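Side-chain contacts in PH1570-like domain-containing protein (Pyrococcus horikoshii, PDB 2HQ4), which is of unknown function but adopts an alpha-beta fold with a long antiparallel sheet and gives its name to a protein family: residues 73-76 and 77-80; 62-65 and 66-69. All coordinates share one frame; numbering follows the deposited sequence.

Overall arrangement
Contact 2 (62-69) lies within helix 61-70, and contact 1 (73-80) forms a 3-10 turn in the loop that follows, their centres about 12 Å apart. Each mixes buried and solvent-facing residues. The apolar sides of both, L74 and I79 in contact 1 and A66 in contact 2, pack on helix 40-55, and contact 2 also packs on strands 10-13 and 16-19. Their chemistry differs accordingly: contact 1 gathers three acidic side chains round a turn held by main-chain bonds, whereas contact 2 sets a lysine between an aromatic face and a carboxylate. The two meet directly, with L74 O 2.8 Å from K67 NZ and I79 CD1 3.4 Å from F63 CE1.

Contact 1 of 2, residues 73-76 and 77-80; sequences YLEG and EEIQ
E75 and E78 close a 3-10 turn by two kinds of polar contact. In the main chain, E78 N donates to E75 O at 2.8 Å and I79 N to G76 O at 2.9 Å, two successive i to i+3 bonds. From the side chain, E78 reaches back to the start of the turn: its chain is extended beyond CG (chi2 -170°), which brings OE2 within 3.3 Å of E75 N. The N-H of E75 points nearly straight at the oxygen (166°) but meets it from above the carboxylate plane, 44° out of it. A proline in place of E75, having no N-H, would probably leave E78 OE2 without this mate and the E78 side chain freer to swing.

Among the charges, the side chains of E75 and E77 lie side by side, a probably unfavourable pairing, though the modelled position of E77 OE1 is doubtful. L74 CD1 lies 4.0 Å from E78 CD, a methyl beside the carboxylate; the apolar pair is L74 CD2 and I79 CD1, 4.3 Å apart. L74 also touches L44 and W161, and I79 also touches W161. At the exit of the turn, Q80 NE2 donates to E77 O at 3.2 Å.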
loop_
_atom_site.group_PDB
_atom_site.type_symbol
_atom_site.label_atom_id
_atom_site.label_comp_id
_atom_site.label_asym_id
_atom_site.label_seq_id
_atom_site.Cartn_x
_atom_site.Cartn_y
_atom_site.Cartn_z
ATOM N N TYR A 73 3.516 3.601 -16.725
ATOM C CA TYR A 73 2.835 4.773 -17.245
ATOM C C TYR A 73 1.688 5.163 -16.328
ATOM O O TYR A 73 0.778 4.368 -16.055
ATOM C CB TYR A 73 2.346 4.535 -18.697
ATOM C CG TYR A 73 1.874 5.798 -19.383
ATOM C CD1 TYR A 73 2.779 6.648 -20.036
ATOM C CD2 TYR A 73 0.515 6.167 -19.361
ATOM C CE1 TYR A 73 2.337 7.851 -20.665
ATOM C CE2 TYR A 73 0.063 7.354 -19.971
ATOM C CZ TYR A 73 0.977 8.192 -20.625
ATOM O OH TYR A 73 0.518 9.372 -21.239
ATOM N N LEU A 74 1.729 6.392 -15.830
ATOM C CA LEU A 74 0.653 6.891 -14.979
ATOM C C LEU A 74 0.674 8.402 -14.923
ATOM O O LEU A 74 1.628 8.994 -14.443
ATOM C CB LEU A 74 0.772 6.320 -13.554
ATOM C CG LEU A 74 -0.421 6.560 -12.622
ATOM C CD1 LEU A 74 -1.732 5.967 -13.183
ATOM C CD2 LEU A 74 -0.144 6.026 -11.185
ATOM N N GLU A 75 -0.398 9.031 -15.371
ATOM C CA GLU A 75 -0.456 10.486 -15.453
ATOM C C GLU A 75 -0.880 11.071 -14.112
ATOM O O GLU A 75 -1.849 10.602 -13.521
ATOM C CB GLU A 75 -1.455 10.892 -16.555
ATOM C CG GLU A 75 -0.967 10.618 -17.990
ATOM C CD GLU A 75 0.255 11.443 -18.347
ATOM O OE1 GLU A 75 0.184 12.682 -18.240
ATOM O OE2 GLU A 75 1.295 10.859 -18.722
ATOM N N GLY A 76 -0.163 12.095 -13.641
ATOM C CA GLY A 76 -0.457 12.739 -12.343
ATOM C C GLY A 76 -1.908 13.146 -12.195
ATOM O O GLY A 76 -2.493 13.088 -11.117
ATOM N N GLU A 77 -2.491 13.534 -13.324
ATOM C CA GLU A 77 -3.862 13.997 -13.423
ATOM C C GLU A 77 -4.846 12.900 -13.042
ATOM O O GLU A 77 -5.973 13.175 -12.602
ATOM C CB GLU A 77 -4.112 14.471 -14.868
ATOM C CG GLU A 77 -2.944 15.304 -15.466
ATOM C CD GLU A 77 -1.750 14.458 -15.947
ATOM O OE1 GLU A 77 -1.967 13.323 -16.405
ATOM O OE2 GLU A 77 -0.591 14.923 -15.890
ATOM N N GLU A 78 -4.411 11.649 -13.195
ATOM C CA GLU A 78 -5.237 10.494 -12.832
ATOM C C GLU A 78 -5.327 10.324 -11.311
ATOM O O GLU A 78 -6.179 9.593 -10.834
ATOM C CB GLU A 78 -4.710 9.204 -13.478
ATOM C CG GLU A 78 -4.480 9.266 -14.998
ATOM C CD GLU A 78 -4.189 7.895 -15.613
ATOM O OE1 GLU A 78 -4.942 6.943 -15.281
ATOM O OE2 GLU A 78 -3.221 7.763 -16.426
ATOM N N ILE A 79 -4.462 11.009 -10.562
ATOM C CA ILE A 79 -4.361 10.827 -9.096
ATOM C C ILE A 79 -5.192 11.856 -8.329
ATOM O O ILE A 79 -4.771 12.996 -8.119
ATOM C CB ILE A 79 -2.883 10.819 -8.620
ATOM C CG1 ILE A 79 -2.119 9.655 -9.283
ATOM C CG2 ILE A 79 -2.786 10.725 -7.093
ATOM C CD1 ILE A 79 -0.687 9.916 -9.439
ATOM N N GLN A 80 -6.379 11.434 -7.917
ATOM C CA GLN A 80 -7.349 12.329 -7.292
ATOM C C GLN A 80 -7.923 11.711 -6.015
ATOM O O GLN A 80 -7.914 10.488 -5.859
ATOM C CB GLN A 80 -8.488 12.639 -8.278
ATOM C CG GLN A 80 -8.055 13.312 -9.592
ATOM C CD GLN A 80 -7.690 14.792 -9.426
ATOM O OE1 GLN A 80 -8.220 15.487 -8.554
ATOM N NE2 GLN A 80 -6.779 15.277 -10.271
#

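Contact 2 of 2, residues 62-65 and 66-69; sequences PFEC and AKEF
F63 and K67, one helical turn apart, are set with the lysine chain crossing a face of the ring. K67 CE stands 3.9 Å from the F63 ring centroid and 27° off its normal, a CH-pi contact displaced toward the rim, and NZ passes on to 3.4 Å from F63 CE2. The ring is placed for this by F63 CG lying anti to the backbone N (chi1 166°); Y48 meets the same ring edge-to-face.

E64 and K67 instead run alongside one another, pointing the same way. The lysine's bend at chi3 carries NZ to the E64 carboxylate, where it forms a salt bridge with OE2 at 2.9 Å, approaching from above the carboxylate plane, while OE1 is 3.2 Å from NZ. NZ also donates a hydrogen bond to L74 O in the loop that follows, its strongest polar partner.

C65 turns away from this cluster, and its SG is joined to C12 SG in a disulfide that ties the helix to strand 10-13. Its carbonyl O accepts both F69 N, at 2.9 Å, and a water 2.7 Å away; this water also donates a weak bond to E68 OE1. The regular i to i+4 bonds, such as K67 N to F63 O at 3.0 Å, set F63 and K67 one turn apart. Gripped by a carboxylate and a carbonyl with its methylenes against an aromatic face, K67 is likely to have little rotational freedom, and its charge is probably offset in part by E64.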
loop_
_atom_site.group_PDB
_atom_site.type_symbol
_atom_site.label_atom_id
_atom_site.label_comp_id
_atom_site.label_asym_id
_atom_site.label_seq_id
_atom_site.Cartn_x
_atom_site.Cartn_y
_atom_site.Cartn_z
ATOM N N PRO A 62 9.868 13.043 -7.653
ATOM C CA PRO A 62 9.956 11.688 -7.080
ATOM C C PRO A 62 8.991 10.707 -7.689
ATOM O O PRO A 62 9.355 9.550 -7.788
ATOM C CB PRO A 62 9.610 11.883 -5.580
ATOM C CG PRO A 62 8.899 13.253 -5.499
ATOM C CD PRO A 62 9.635 14.057 -6.597
ATOM N N PHE A 63 7.783 11.165 -8.012
ATOM C CA PHE A 63 6.761 10.396 -8.740
ATOM C C PHE A 63 7.206 10.034 -10.170
ATOM O O PHE A 63 7.058 8.893 -10.598
ATOM C CB PHE A 63 5.447 11.186 -8.702
ATOM C CG PHE A 63 4.390 10.727 -9.658
ATOM C CD1 PHE A 63 3.590 9.602 -9.378
ATOM C CD2 PHE A 63 4.120 11.479 -10.801
ATOM C CE1 PHE A 63 2.588 9.218 -10.246
ATOM C CE2 PHE A 63 3.080 11.116 -11.696
ATOM C CZ PHE A 63 2.307 9.989 -11.423
ATOM N N GLU A 64 7.797 10.990 -10.877
ATOM C CA GLU A 64 8.392 10.692 -12.192
ATOM C C GLU A 64 9.559 9.716 -12.116
ATOM O O GLU A 64 9.650 8.784 -12.929
ATOM C CB GLU A 64 8.794 11.983 -12.897
ATOM C CG GLU A 64 7.594 12.901 -13.163
ATOM C CD GLU A 64 6.591 12.325 -14.172
ATOM O OE1 GLU A 64 7.034 11.607 -15.089
ATOM O OE2 GLU A 64 5.364 12.574 -14.039
ATOM N N CYS A 65 10.442 9.923 -11.142
ATOM C CA CYS A 65 11.566 9.039 -10.871
ATOM C C CYS A 65 11.120 7.567 -10.579
ATOM O O CYS A 65 11.697 6.596 -11.101
ATOM C CB CYS A 65 12.390 9.627 -9.697
ATOM S SG CYS A 65 13.737 8.593 -9.049
ATOM N N ALA A 66 10.092 7.424 -9.740
ATOM C CA ALA A 66 9.615 6.110 -9.322
ATOM C C ALA A 66 8.961 5.425 -10.536
ATOM O O ALA A 66 9.123 4.208 -10.714
ATOM C CB ALA A 66 8.603 6.262 -8.167
ATOM N N LYS A 67 8.247 6.205 -11.360
ATOM C CA LYS A 67 7.637 5.672 -12.610
ATOM C C LYS A 67 8.691 5.129 -13.585
ATOM O O LYS A 67 8.514 4.053 -14.189
ATOM C CB LYS A 67 6.768 6.712 -13.317
ATOM C CG LYS A 67 5.338 6.882 -12.752
ATOM C CD LYS A 67 4.467 7.751 -13.659
ATOM C CE LYS A 67 5.055 9.133 -13.857
ATOM N NZ LYS A 67 4.213 10.049 -14.700
ATOM N N GLU A 68 9.793 5.857 -13.706
ATOM C CA GLU A 68 10.929 5.445 -14.530
ATOM C C GLU A 68 11.543 4.154 -13.960
ATOM O O GLU A 68 11.749 3.174 -14.692
ATOM C CB GLU A 68 11.957 6.596 -14.622
ATOM C CG GLU A 68 12.743 6.678 -15.953
ATOM C CD GLU A 68 13.597 7.953 -16.054
ATOM O OE1 GLU A 68 13.950 8.541 -14.982
ATOM O OE2 GLU A 68 13.898 8.391 -17.209
ATOM N N PHE A 69 11.782 4.135 -12.644
ATOM C CA PHE A 69 12.291 2.954 -11.956
ATOM C C PHE A 69 11.428 1.696 -12.175
ATOM O O PHE A 69 11.968 0.617 -12.484
ATOM C CB PHE A 69 12.461 3.239 -10.459
ATOM C CG PHE A 69 12.975 2.066 -9.677
ATOM C CD1 PHE A 69 14.269 1.607 -9.865
ATOM C CD2 PHE A 69 12.155 1.413 -8.762
ATOM C CE1 PHE A 69 14.769 0.512 -9.140
ATOM C CE2 PHE A 69 12.625 0.326 -8.045
ATOM C CZ PHE A 69 13.954 -0.125 -8.226
HETATM O O HOH W 1 14.241 6.672 -12.125
#